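Local coordinates for exopolyphosphatase (Aquifex aeolicus, PDB 1T6C), which probably hydrolyses phosphoanhydride bonds of polyphosphate or guanosine pentaphosphate, as a calcium-binding member of the actin-like Ppx/GppA phosphatase family, at residues A[34-39]-A[130-135]; A[46-51]-A[56-61]; A[72-77]-A[108-113]; A[242-247]-A[280-285]; A[257-262]-A[273-278]. One frame throughout, in Å; residues are numbered along the deposited sequence. Where two conformers were deposited one is given.

How the contacts relate
Contacts 1, 2 and 3 involve elements of the five-stranded sheet and its helices, whereas contacts 4 and 5 lie among the helices beside the six-stranded sheet; contact 1 joins the two halves, from strand 35-45 to helix 119-133. Contacts 2 and 3 are nested inside the loop that contact 1 closes and share helix 60-79, their centres about 20 Å apart. Contacts 4 and 5 share helix 274-288, with centres about 15 Å apart, and touch where Ile244 CG2 meets Ile278 CG2 at 3.8 Å. In contact 5 the side chain of Ile274 is about 12 Å from Gly146 of the calcium site; contacts 1 to 4 are away from it.

Contact 1 (A[34-39]-A[130-135]); sequences GKLSII and VAYSLK
With CG anti to the backbone N (chi1 173°), the side chain of Tyr132 leaves the last turn of its helix and carries its hydroxyl to the start of strand 35-45. Lys35 also has CG opposite its backbone N (chi1 -150°), but bends at each later torsion, so that the chain curls back and runs nearly perpendicular to the tyrosine. Its CD stands 3.6 Å from Tyr132 OH. The main bond runs from Leu36 N to Tyr132 OH, 2.9 Å long and nearly straight at 168°, with the donor oblique to the ring. Gly34 O lies at the ring edge, near its plane, and pairs at best weakly with the hydroxyl. Leu36 CB rests against Tyr132 CE2 at 4.0 Å, and a water joins the hydroxyl to Leu36 O, 2.7 Å from that oxygen. The phenol oxygen is thus tied to both backbone polar groups of Leu36, one directly and one through solvent. On the exposed side, Lys135 NZ donates to Tyr132 O at 2.7 Å, on a lone pair in the carbonyl plane, and a second water lies between Lys135 NZ and Lys35 NZ, its bond to the latter weak. Strand 35-45 edges the five-stranded sheet, helix 119-133 runs beside strand 292-296 of the other sheet, and Val306 of helix 300-313 touches both Leu36 and Tyr132.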
# COMPACT_ATOMS: atom_id res chain seq x y z
N GLY A 34 18.20 7.60 15.85
CA GLY A 34 17.14 6.61 15.72
C GLY A 34 15.82 7.11 15.15
O GLY A 34 14.90 6.32 14.94
N LYS A 35 15.70 8.41 14.90
CA LYS A 35 14.49 8.99 14.35
C LYS A 35 14.60 9.16 12.83
O LYS A 35 15.48 9.84 12.32
CB LYS A 35 14.23 10.35 15.01
CG LYS A 35 12.76 10.77 15.12
CD LYS A 35 11.90 9.86 16.06
CE LYS A 35 12.63 9.35 17.34
NZ LYS A 35 13.29 8.01 17.14
N LEU A 36 13.67 8.53 12.11
CA LEU A 36 13.52 8.68 10.66
C LEU A 36 12.59 9.83 10.33
O LEU A 36 11.44 9.85 10.80
CB LEU A 36 12.90 7.41 10.08
CG LEU A 36 13.71 6.33 9.39
CD1 LEU A 36 12.71 5.28 8.91
CD2 LEU A 36 14.52 6.84 8.25
N SER A 37 13.05 10.78 9.51
CA SER A 37 12.19 11.84 9.01
C SER A 37 12.32 11.87 7.50
O SER A 37 13.45 11.80 6.98
CB SER A 37 12.66 13.18 9.56
OG SER A 37 12.72 13.19 10.98
N ILE A 38 11.19 11.99 6.81
CA ILE A 38 11.19 12.04 5.35
C ILE A 38 11.53 13.45 4.93
O ILE A 38 10.89 14.40 5.37
CB ILE A 38 9.76 11.67 4.81
CG1 ILE A 38 9.21 10.40 5.48
CG2 ILE A 38 9.79 11.56 3.31
CD1 ILE A 38 10.17 9.24 5.52
N ILE A 39 12.51 13.59 4.05
CA ILE A 39 12.98 14.89 3.58
C ILE A 39 12.77 15.16 2.10
O ILE A 39 12.87 16.30 1.65
CB ILE A 39 14.46 15.09 3.98
CG1 ILE A 39 15.36 14.04 3.30
CG2 ILE A 39 14.59 15.01 5.51
CD1 ILE A 39 16.81 14.34 3.42
N VAL A 130 5.30 -0.22 10.25
CA VAL A 130 4.34 -0.14 11.33
C VAL A 130 5.06 -0.36 12.66
O VAL A 130 4.79 0.32 13.64
CB VAL A 130 3.23 -1.17 11.13
CG1 VAL A 130 2.39 -1.30 12.36
CG2 VAL A 130 2.37 -0.78 9.95
N ALA A 131 5.96 -1.32 12.67
CA ALA A 131 6.73 -1.60 13.87
C ALA A 131 7.46 -0.36 14.35
O ALA A 131 7.45 -0.05 15.54
CB ALA A 131 7.68 -2.78 13.66
N TYR A 132 8.06 0.38 13.43
CA TYR A 132 8.75 1.60 13.76
C TYR A 132 7.80 2.75 14.09
O TYR A 132 7.94 3.42 15.11
CB TYR A 132 9.67 2.01 12.60
CG TYR A 132 10.25 3.36 12.85
CD1 TYR A 132 11.31 3.51 13.73
CD2 TYR A 132 9.72 4.50 12.26
CE1 TYR A 132 11.83 4.74 13.99
CE2 TYR A 132 10.23 5.77 12.55
CZ TYR A 132 11.28 5.86 13.43
OH TYR A 132 11.83 7.06 13.75
N SER A 133 6.82 2.99 13.22
CA SER A 133 6.02 4.20 13.30
C SER A 133 4.84 4.18 14.24
O SER A 133 4.29 5.26 14.56
CB SER A 133 5.52 4.60 11.91
OG SER A 133 4.54 3.72 11.45
N LEU A 134 4.44 2.99 14.70
CA LEU A 134 3.32 2.84 15.63
C LEU A 134 3.64 2.00 16.86
O LEU A 134 2.95 2.15 17.88
CB LEU A 134 2.10 2.22 14.93
CG LEU A 134 1.35 3.16 13.96
CD1 LEU A 134 0.30 2.34 13.21
CD2 LEU A 134 0.72 4.34 14.69
N LYS A 135 4.62 1.13 16.75
CA LYS A 135 5.02 0.22 17.86
C LYS A 135 3.80 -0.47 18.48
O LYS A 135 3.59 -0.41 19.69
CB LYS A 135 5.87 0.99 18.90
CG LYS A 135 7.15 1.58 18.28
CD LYS A 135 8.02 2.47 19.20
CE LYS A 135 8.67 3.65 18.40
NZ LYS A 135 9.63 3.29 17.26
O HOH W 1 11.55 5.15 17.85
O HOH W 2 10.10 9.48 13.10

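Contact 2 (A[46-51]-A[56-61]); sequences TSLGTK and GRLQED
Lys51 and Gln59 bring their aliphatic parts together, and Gln59 can be followed outward. Its CB leads to CG, which is anti to the carbonyl carbon (chi1 -62°) and meets two groups: Thr50 O at 3.5 Å and Lys51 CB at 4.1 Å. The chain then bends at chi2, which carries CD to 3.9 Å from Lys51 CE and lays the amide beside the end of the lysine chain. Deeper in, Leu58 CD2 sits 3.5 Å from Leu48 O, and Leu48 CD2 touches Leu58 CD1 at 4.2 Å; Phe102 of helix 99-109 packs on both leucines. No direct hydrogen bond crosses the contact. One water does the joining, donating to Leu48 O and to Thr50 O, each 2.6 Å away, and accepting from Gln59 N at 2.9 Å. The first segment is folded by a type I beta turn from Ser47 to Thr50, whose Ser47 O also takes a bond from Thr50 OG1. Together the segments form the connection from edge strand 35-45 through short helix 52-55 into helix 60-79 of the actin-like fold, with successive helix N-caps at Lys51 and Gln59.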
# COMPACT_ATOMS: atom_id res chain seq x y z
N THR A 46 4.26 6.56 -14.90
CA THR A 46 4.79 6.06 -16.17
C THR A 46 4.00 4.91 -16.78
O THR A 46 4.34 4.46 -17.86
CB THR A 46 6.27 5.65 -16.05
OG1 THR A 46 6.39 4.49 -15.22
CG2 THR A 46 7.12 6.75 -15.39
N SER A 47 2.99 4.42 -16.08
CA SER A 47 2.07 3.41 -16.59
C SER A 47 2.78 2.22 -17.21
O SER A 47 2.48 1.83 -18.34
CB SER A 47 1.09 4.05 -17.58
OG SER A 47 0.49 5.20 -17.00
N LEU A 48 3.72 1.62 -16.47
CA LEU A 48 4.43 0.44 -16.97
C LEU A 48 3.52 -0.76 -17.26
O LEU A 48 3.86 -1.63 -18.05
CB LEU A 48 5.52 -0.01 -15.99
CG LEU A 48 6.94 0.48 -16.21
CD1 LEU A 48 7.80 -0.07 -15.06
CD2 LEU A 48 7.57 0.07 -17.55
N GLY A 49 2.39 -0.84 -16.59
CA GLY A 49 1.44 -1.92 -16.81
C GLY A 49 0.65 -1.80 -18.10
O GLY A 49 -0.16 -2.69 -18.40
N THR A 50 0.87 -0.74 -18.87
CA THR A 50 0.13 -0.52 -20.10
C THR A 50 0.28 -1.70 -21.04
O THR A 50 1.39 -2.05 -21.44
CB THR A 50 0.60 0.76 -20.81
OG1 THR A 50 0.40 1.88 -19.95
CG2 THR A 50 -0.29 1.07 -22.03
N LYS A 51 -0.86 -2.32 -21.36
CA LYS A 51 -0.95 -3.38 -22.36
C LYS A 51 -0.19 -4.67 -21.99
O LYS A 51 0.06 -5.51 -22.84
CB LYS A 51 -0.52 -2.84 -23.74
CG LYS A 51 -1.62 -2.06 -24.45
CD LYS A 51 -1.08 -1.23 -25.63
CE LYS A 51 -0.32 -2.09 -26.66
NZ LYS A 51 -1.11 -3.27 -27.19
N GLY A 56 1.41 -9.37 -23.03
CA GLY A 56 2.41 -10.02 -22.21
C GLY A 56 3.73 -9.26 -22.03
O GLY A 56 4.64 -9.82 -21.44
N ARG A 57 3.84 -8.02 -22.52
CA ARG A 57 5.10 -7.27 -22.52
C ARG A 57 4.95 -5.84 -21.99
O ARG A 57 3.88 -5.23 -22.09
CB ARG A 57 5.67 -7.19 -23.93
CG ARG A 57 6.15 -8.51 -24.50
CD ARG A 57 6.55 -8.44 -25.97
NE ARG A 57 7.77 -7.66 -26.20
CZ ARG A 57 9.01 -8.06 -25.88
NH1 ARG A 57 9.23 -9.24 -25.31
NH2 ARG A 57 10.04 -7.26 -26.14
N LEU A 58 6.04 -5.31 -21.43
CA LEU A 58 6.16 -3.89 -21.13
C LEU A 58 6.37 -3.18 -22.44
O LEU A 58 7.14 -3.62 -23.27
CB LEU A 58 7.38 -3.60 -20.25
CG LEU A 58 7.48 -4.35 -18.92
CD1 LEU A 58 8.76 -3.94 -18.20
CD2 LEU A 58 6.30 -4.13 -18.05
N GLN A 59 5.66 -2.07 -22.63
CA GLN A 59 5.79 -1.32 -23.86
C GLN A 59 7.03 -0.46 -23.84
O GLN A 59 7.41 0.11 -22.80
CB GLN A 59 4.53 -0.47 -24.09
CG GLN A 59 3.25 -1.29 -24.25
CD GLN A 59 3.36 -2.37 -25.32
OE1 GLN A 59 3.47 -3.58 -25.00
NE2 GLN A 59 3.35 -1.96 -26.59
N GLU A 60 7.66 -0.34 -24.99
CA GLU A 60 8.94 0.34 -25.08
C GLU A 60 8.88 1.79 -24.65
O GLU A 60 9.80 2.25 -24.00
CB GLU A 60 9.52 0.25 -26.49
CG GLU A 60 9.98 -1.15 -26.88
CD GLU A 60 11.07 -1.70 -25.98
OE1 GLU A 60 11.81 -0.92 -25.36
OE2 GLU A 60 11.20 -2.93 -25.90
N ASP A 61 7.81 2.51 -25.00
CA ASP A 61 7.74 3.92 -24.64
C ASP A 61 7.60 4.11 -23.12
O ASP A 61 8.10 5.10 -22.57
CB ASP A 61 6.63 4.65 -25.41
CG ASP A 61 5.25 4.19 -25.04
OD1 ASP A 61 5.03 2.97 -24.96
OD2 ASP A 61 4.31 4.98 -24.84
O HOH W 3 3.71 -1.30 -20.61

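Contact 3 (A[72-77]-A[108-113]); sequences EYKKLI and REVGLV
Lys74 lays its aliphatic chain against Val110 and Leu112, joining helix 60-79 to the turn after helix 99-109 beside the five-stranded sheet, at the end of a region predicted to be coiled coil. The packed part is made by the carbons. Lys74 CB meets Val110 CG1 at 4.0 Å, and with chi1 at -177° the next carbon, CG, sits beside its own carbonyl carbon and comes 3.7 Å from Val110 O. Val110 is buried and also packs on Leu70 and Lys71 of the same helix. Leu112 CD1 approaches Lys74 CD at 4.0 Å, in the one conformer given of two deposited. Gly111, with positive phi, makes the bend between the two hydrophobic residues. The loose side is the lysine's end: a bend at chi4 turns the ammonium group toward a water that accepts from Lys74 NZ at 2.6 Å and donates to Val110 O at 2.9 Å. The same ammonium forms a salt bridge with Asp78, one turn along the helix. An alanine in place of Lys74 would probably leave Asp78 without its charged mate and Val110 without the methylenes packed on it. The lysine thus plays two parts, apolar along its chain and polar at its end: its methylenes lie against Val110 and Leu112, while its ammonium, held by Asp78 at the partly exposed side, reaches the loop carbonyl through water.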
# COMPACT_ATOMS: atom_id res chain seq x y z
N GLU A 72 16.67 10.56 -13.22
CA GLU A 72 16.41 11.77 -12.45
C GLU A 72 16.44 11.47 -10.96
O GLU A 72 17.04 12.21 -10.21
CB GLU A 72 15.08 12.37 -12.88
CG GLU A 72 15.19 12.90 -14.30
CD GLU A 72 13.86 13.16 -14.99
OE1 GLU A 72 12.80 13.10 -14.31
OE2 GLU A 72 13.89 13.45 -16.22
N TYR A 73 15.89 10.33 -10.56
CA TYR A 73 15.94 9.94 -9.15
C TYR A 73 17.36 9.64 -8.72
O TYR A 73 17.77 10.03 -7.64
CB TYR A 73 15.05 8.74 -8.89
CG TYR A 73 13.55 8.99 -8.98
CD1 TYR A 73 13.03 10.29 -9.15
CD2 TYR A 73 12.67 7.95 -8.80
CE1 TYR A 73 11.66 10.49 -9.25
CE2 TYR A 73 11.33 8.14 -8.84
CZ TYR A 73 10.82 9.42 -9.07
OH TYR A 73 9.48 9.59 -9.10
N LYS A 74 18.15 9.00 -9.56
CA LYS A 74 19.53 8.71 -9.21
C LYS A 74 20.35 10.01 -9.03
O LYS A 74 21.20 10.10 -8.17
CB LYS A 74 20.16 7.80 -10.28
CG LYS A 74 21.60 7.34 -10.01
CD LYS A 74 21.78 6.64 -8.66
CE LYS A 74 23.15 5.93 -8.56
NZ LYS A 74 24.31 6.81 -8.90
N LYS A 75 20.05 11.03 -9.83
CA LYS A 75 20.74 12.33 -9.74
C LYS A 75 20.45 12.97 -8.38
O LYS A 75 21.36 13.54 -7.76
CB LYS A 75 20.28 13.26 -10.87
CG LYS A 75 20.95 13.00 -12.18
CD LYS A 75 20.42 13.96 -13.25
CE LYS A 75 20.98 13.61 -14.63
NZ LYS A 75 20.21 14.24 -15.74
N LEU A 76 19.21 12.86 -7.92
CA LEU A 76 18.82 13.36 -6.60
C LEU A 76 19.52 12.57 -5.50
O LEU A 76 20.05 13.16 -4.56
CB LEU A 76 17.31 13.30 -6.39
CG LEU A 76 16.50 14.24 -7.29
CD1 LEU A 76 15.02 13.90 -7.20
CD2 LEU A 76 16.75 15.69 -6.92
N ILE A 77 19.57 11.25 -5.62
CA ILE A 77 20.25 10.42 -4.62
C ILE A 77 21.72 10.83 -4.50
O ILE A 77 22.26 10.94 -3.42
CB ILE A 77 20.08 8.94 -5.05
CG1 ILE A 77 18.65 8.49 -4.73
CG2 ILE A 77 21.18 8.05 -4.52
CD1 ILE A 77 18.29 7.22 -5.37
N ARG A 108 22.49 -1.11 -16.24
CA ARG A 108 23.53 -0.62 -17.12
C ARG A 108 23.45 0.89 -17.31
O ARG A 108 24.48 1.57 -17.35
CB ARG A 108 23.46 -1.31 -18.49
CG ARG A 108 23.57 -2.82 -18.49
CD ARG A 108 24.96 -3.38 -18.36
NE ARG A 108 25.56 -3.22 -17.04
CZ ARG A 108 25.33 -4.03 -16.01
NH1 ARG A 108 24.48 -5.03 -16.10
NH2 ARG A 108 25.95 -3.81 -14.87
N GLU A 109 22.24 1.41 -17.42
CA GLU A 109 22.00 2.81 -17.84
C GLU A 109 21.75 3.77 -16.69
O GLU A 109 21.97 4.98 -16.82
CB GLU A 109 20.85 2.86 -18.84
CG GLU A 109 21.18 2.11 -20.12
CD GLU A 109 19.99 1.93 -21.04
OE1 GLU A 109 19.16 2.85 -21.08
OE2 GLU A 109 19.89 0.85 -21.68
N VAL A 110 21.28 3.24 -15.55
CA VAL A 110 21.01 4.05 -14.35
C VAL A 110 22.01 3.75 -13.21
O VAL A 110 22.29 4.60 -12.38
CB VAL A 110 19.55 3.85 -13.85
CG1 VAL A 110 19.27 4.79 -12.70
CG2 VAL A 110 18.54 4.04 -14.99
N GLY A 111 22.56 2.54 -13.16
CA GLY A 111 23.50 2.20 -12.13
C GLY A 111 22.86 1.69 -10.86
O GLY A 111 23.48 1.69 -9.80
N LEU A 112 21.65 1.17 -11.02
CA LEU A 112 20.79 0.78 -9.90
C LEU A 112 20.30 -0.65 -10.12
O LEU A 112 19.85 -0.98 -11.22
CB LEU A 112 19.59 1.71 -9.79
CG LEU A 112 19.34 2.57 -8.54
CD1 LEU A 112 20.57 2.89 -7.75
CD2 LEU A 112 18.62 3.84 -8.99
N VAL A 113 20.37 -1.48 -9.09
CA VAL A 113 19.66 -2.76 -9.06
C VAL A 113 18.24 -2.55 -8.52
O VAL A 113 18.08 -1.92 -7.49
CB VAL A 113 20.40 -3.82 -8.20
CG1 VAL A 113 19.61 -5.09 -8.11
CG2 VAL A 113 21.75 -4.12 -8.84
O HOH W 4 24.47 6.28 -11.41

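Contact 4 (A[242-247]-A[280-285]); sequences GQIKKW and IFLKTL
Ile244 and Leu282 lie alongside one another, pointing opposite ways, and their branches fit together through different first torsions. Ile244 sets CG1 anti to the carbonyl carbon (chi1 -63°), which leaves CG2 beside that carbon and facing the second helix. CG2 rests 3.9 Å from Leu282 CB and equally near Leu282 CD1, so that one methyl fills the angle between the root and the branch of the leucine. The longer branch takes Ile244 CD1 on to Leu285 CD1 at 3.8 Å, these two side chains standing roughly square to each other. Leu282 has the other arrangement: its CG is anti to the backbone N (chi1 -177°), and the turn at chi2 places CD1 against the backbone of the facing helix, 3.4 Å from Lys245 N and 3.7 Å from Lys245 CB. Lys245 offers only the foot of its chain here; it runs out extended, bends at chi4, and its ammonium pairs with Asp249 in a salt bridge. Leu219 of helix 214-223 packs on Ile244, and Tyr241 touches Leu282 and Leu285. The axes of the segments approach to 9.5 Å with 144° between their directions, an apolar, roughly antiparallel helix pair in the helical layer beside the six-stranded sheet of this actin-like fold.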
# COMPACT_ATOMS: atom_id res chain seq x y z
N GLY A 242 -17.89 -0.19 14.29
CA GLY A 242 -19.04 0.69 14.11
C GLY A 242 -18.82 1.88 13.19
O GLY A 242 -19.69 2.22 12.39
N GLN A 243 -17.66 2.51 13.30
CA GLN A 243 -17.31 3.66 12.46
C GLN A 243 -17.16 3.22 10.99
O GLN A 243 -17.68 3.88 10.07
CB GLN A 243 -16.03 4.32 12.93
CG GLN A 243 -16.21 5.22 14.17
CD GLN A 243 -14.86 5.65 14.81
OE1 GLN A 243 -13.95 4.87 14.91
NE2 GLN A 243 -14.75 6.91 15.20
N ILE A 244 -16.49 2.09 10.80
CA ILE A 244 -16.25 1.58 9.45
C ILE A 244 -17.58 1.13 8.85
O ILE A 244 -17.85 1.38 7.69
CB ILE A 244 -15.20 0.46 9.46
CG1 ILE A 244 -13.85 1.01 9.95
CG2 ILE A 244 -15.02 -0.14 8.05
CD1 ILE A 244 -12.79 -0.03 10.10
N LYS A 245 -18.43 0.48 9.63
CA LYS A 245 -19.75 0.05 9.14
C LYS A 245 -20.58 1.25 8.66
O LYS A 245 -21.20 1.22 7.59
CB LYS A 245 -20.54 -0.72 10.21
CG LYS A 245 -21.84 -1.30 9.68
CD LYS A 245 -22.73 -1.90 10.73
CE LYS A 245 -24.07 -2.35 10.13
NZ LYS A 245 -24.94 -1.20 9.73
N LYS A 246 -20.58 2.32 9.42
CA LYS A 246 -21.36 3.49 9.05
C LYS A 246 -20.85 4.11 7.75
O LYS A 246 -21.66 4.52 6.90
CB LYS A 246 -21.43 4.49 10.20
CG LYS A 246 -22.43 4.03 11.22
CD LYS A 246 -22.29 4.79 12.53
CE LYS A 246 -23.55 5.56 12.90
NZ LYS A 246 -23.28 6.41 14.09
N TRP A 247 -19.54 4.12 7.53
CA TRP A 247 -18.99 4.60 6.24
C TRP A 247 -19.32 3.67 5.08
O TRP A 247 -19.58 4.14 3.95
CB TRP A 247 -17.47 4.86 6.33
CG TRP A 247 -17.18 6.12 7.05
CD1 TRP A 247 -16.72 6.27 8.31
CD2 TRP A 247 -17.47 7.43 6.57
NE1 TRP A 247 -16.67 7.60 8.65
CE2 TRP A 247 -17.13 8.34 7.58
CE3 TRP A 247 -17.96 7.95 5.36
CZ2 TRP A 247 -17.28 9.70 7.45
CZ3 TRP A 247 -18.09 9.30 5.23
CH2 TRP A 247 -17.75 10.16 6.26
N ILE A 280 -13.49 -4.80 2.82
CA ILE A 280 -12.41 -5.67 3.22
C ILE A 280 -12.08 -5.41 4.68
O ILE A 280 -11.92 -6.35 5.45
CB ILE A 280 -11.13 -5.46 2.34
CG1 ILE A 280 -11.36 -6.01 0.94
CG2 ILE A 280 -9.91 -6.13 3.04
CD1 ILE A 280 -10.22 -5.67 -0.01
N PHE A 281 -11.96 -4.16 5.06
CA PHE A 281 -11.61 -3.85 6.46
C PHE A 281 -12.75 -4.17 7.40
O PHE A 281 -12.50 -4.65 8.51
CB PHE A 281 -11.20 -2.40 6.60
CG PHE A 281 -9.83 -2.13 6.03
CD1 PHE A 281 -9.69 -1.62 4.75
CD2 PHE A 281 -8.70 -2.46 6.75
CE1 PHE A 281 -8.43 -1.44 4.23
CE2 PHE A 281 -7.44 -2.29 6.20
CZ PHE A 281 -7.31 -1.77 4.97
N LEU A 282 -13.99 -3.95 6.97
CA LEU A 282 -15.16 -4.20 7.85
C LEU A 282 -15.23 -5.71 8.12
O LEU A 282 -15.32 -6.16 9.28
CB LEU A 282 -16.43 -3.68 7.16
CG LEU A 282 -17.70 -3.81 7.99
CD1 LEU A 282 -17.64 -2.84 9.18
CD2 LEU A 282 -18.88 -3.54 7.06
N LYS A 283 -15.20 -6.52 7.06
CA LYS A 283 -15.23 -7.97 7.20
C LYS A 283 -14.01 -8.50 7.97
O LYS A 283 -14.12 -9.46 8.73
CB LYS A 283 -15.46 -8.68 5.84
CG LYS A 283 -15.60 -10.20 5.92
CD LYS A 283 -16.79 -10.71 6.73
CE LYS A 283 -18.13 -10.42 6.07
NZ LYS A 283 -19.24 -11.18 6.80
N THR A 284 -12.86 -7.87 7.81
CA THR A 284 -11.66 -8.29 8.53
C THR A 284 -11.91 -8.16 10.04
O THR A 284 -11.63 -9.09 10.80
CB THR A 284 -10.45 -7.42 8.12
OG1 THR A 284 -10.05 -7.78 6.78
CG2 THR A 284 -9.26 -7.70 9.00
N LEU A 285 -12.40 -7.02 10.48
CA LEU A 285 -12.69 -6.83 11.91
C LEU A 285 -13.72 -7.86 12.42
O LEU A 285 -13.54 -8.43 13.51
CB LEU A 285 -13.16 -5.42 12.20
CG LEU A 285 -12.05 -4.36 12.12
CD1 LEU A 285 -12.62 -3.01 12.48
CD2 LEU A 285 -10.88 -4.68 13.00

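Contact 5 (A[257-262]-A[273-278]); sequences EERSKR and VILAGI
Arg259 reaches from helix 256-262 to the first turn of helix 274-288, a helix-to-helix contact within the actin-like fold, beside the six-stranded sheet. In sequence order the second segment begins with Val273, which turns away from the arginine and packs on helix 170-177. Ile274 follows, pointing its CB toward the arginine helix; its CG2 stands 4.2 Å from Arg259 NH1. Leu275 comes next and carries more of the contact, its side chain set nearly perpendicular to that of the arginine. Leu275 CD2 approaches Arg259 NH2 at 4.1 Å, the guanidinium lying obliquely to the leucine. Beyond it Ile278 turns to helices 214-223 and 241-251. Arg259 spans the distance because its chain is extended from CG to NE, with CG anti to the carbonyl carbon (chi1 -70°). The buried guanidinium is satisfied by backbone carbonyls: the two stronger bonds go from NH1 to Ala271 O and from NE to Ile254 O, ahead of helices 274-288 and 256-262, and a weak one from NH2 to Phe251 O at the end of helix 241-251. A leucine in place of this arginine is likely to leave the carbonyls of Ala271 and Ile254 without their donors. Helix 274-288 itself comes nearest the group through a carbon atom, Leu275 CB lying 4.0 Å from Arg259 NH1.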
# COMPACT_ATOMS: atom_id res chain seq x y z
N GLU A 257 -19.78 8.49 -9.14
CA GLU A 257 -19.48 9.83 -9.65
C GLU A 257 -19.80 10.95 -8.68
O GLU A 257 -19.24 12.05 -8.80
CB GLU A 257 -20.20 10.09 -10.98
CG GLU A 257 -20.10 8.98 -12.01
CD GLU A 257 -21.32 8.07 -12.05
OE1 GLU A 257 -21.87 7.74 -10.97
OE2 GLU A 257 -21.73 7.69 -13.18
N GLU A 258 -20.62 10.67 -7.67
CA GLU A 258 -21.01 11.64 -6.65
C GLU A 258 -20.12 11.57 -5.42
O GLU A 258 -20.09 12.48 -4.63
CB GLU A 258 -22.48 11.36 -6.29
CG GLU A 258 -23.08 12.19 -5.18
CD GLU A 258 -23.23 13.66 -5.48
OE1 GLU A 258 -23.10 14.08 -6.67
OE2 GLU A 258 -23.45 14.40 -4.49
N ARG A 259 -19.38 10.47 -5.25
CA ARG A 259 -18.67 10.24 -4.01
C ARG A 259 -17.63 11.34 -3.72
O ARG A 259 -17.55 11.79 -2.59
CB ARG A 259 -18.04 8.85 -3.98
CG ARG A 259 -19.06 7.77 -3.87
CD ARG A 259 -18.46 6.38 -3.93
NE ARG A 259 -19.52 5.37 -3.88
CZ ARG A 259 -19.37 4.10 -4.21
NH1 ARG A 259 -18.17 3.65 -4.57
NH2 ARG A 259 -20.40 3.26 -4.13
N SER A 260 -16.82 11.70 -4.72
CA SER A 260 -15.76 12.70 -4.48
C SER A 260 -16.36 14.09 -4.40
O SER A 260 -15.72 15.02 -3.91
CB SER A 260 -14.72 12.69 -5.60
OG SER A 260 -14.11 11.42 -5.77
N LYS A 261 -17.55 14.27 -4.94
CA LYS A 261 -18.24 15.55 -4.80
C LYS A 261 -18.75 15.74 -3.39
O LYS A 261 -18.64 16.82 -2.82
CB LYS A 261 -19.41 15.62 -5.77
CG LYS A 261 -18.99 15.53 -7.23
CD LYS A 261 -20.22 15.57 -8.11
CE LYS A 261 -19.92 15.72 -9.59
NZ LYS A 261 -21.16 15.40 -10.37
N ARG A 262 -19.33 14.69 -2.83
CA ARG A 262 -19.88 14.74 -1.46
C ARG A 262 -18.82 14.72 -0.39
O ARG A 262 -18.96 15.39 0.64
CB ARG A 262 -20.86 13.57 -1.26
CG ARG A 262 -21.51 13.46 0.09
CD ARG A 262 -22.37 14.65 0.55
NE ARG A 262 -22.81 14.49 1.93
CZ ARG A 262 -22.08 14.75 2.99
NH1 ARG A 262 -20.83 15.19 2.87
NH2 ARG A 262 -22.56 14.53 4.21
N VAL A 273 -14.04 2.24 -6.56
CA VAL A 273 -13.54 1.10 -5.77
C VAL A 273 -13.48 1.25 -4.26
O VAL A 273 -13.27 0.24 -3.58
CB VAL A 273 -12.14 0.63 -6.26
CG1 VAL A 273 -12.20 0.30 -7.75
CG2 VAL A 273 -11.09 1.68 -5.94
N ILE A 274 -13.67 2.46 -3.72
CA ILE A 274 -13.51 2.66 -2.28
C ILE A 274 -14.48 1.80 -1.50
O ILE A 274 -14.10 1.33 -0.43
CB ILE A 274 -13.61 4.16 -1.87
CG1 ILE A 274 -13.08 4.30 -0.43
CG2 ILE A 274 -15.00 4.73 -2.10
CD1 ILE A 274 -12.99 5.74 -0.02
N LEU A 275 -15.68 1.53 -2.01
CA LEU A 275 -16.65 0.75 -1.22
C LEU A 275 -16.12 -0.68 -0.95
O LEU A 275 -16.17 -1.19 0.17
CB LEU A 275 -18.01 0.70 -1.94
CG LEU A 275 -19.11 -0.03 -1.17
CD1 LEU A 275 -19.48 0.72 0.12
CD2 LEU A 275 -20.33 -0.25 -2.06
N ALA A 276 -15.58 -1.32 -1.96
CA ALA A 276 -14.96 -2.64 -1.84
C ALA A 276 -13.84 -2.62 -0.86
O ALA A 276 -13.69 -3.55 -0.05
CB ALA A 276 -14.46 -3.16 -3.22
N GLY A 277 -13.02 -1.57 -0.89
CA GLY A 277 -11.95 -1.42 0.07
C GLY A 277 -12.47 -1.36 1.48
O GLY A 277 -11.93 -2.00 2.37
N ILE A 278 -13.49 -0.54 1.70
CA ILE A 278 -14.05 -0.41 3.05
C ILE A 278 -14.56 -1.76 3.51
O ILE A 278 -14.36 -2.14 4.66
CB ILE A 278 -15.16 0.63 3.07
CG1 ILE A 278 -14.63 2.02 2.76
CG2 ILE A 278 -15.81 0.68 4.45
CD1 ILE A 278 -15.73 3.01 2.45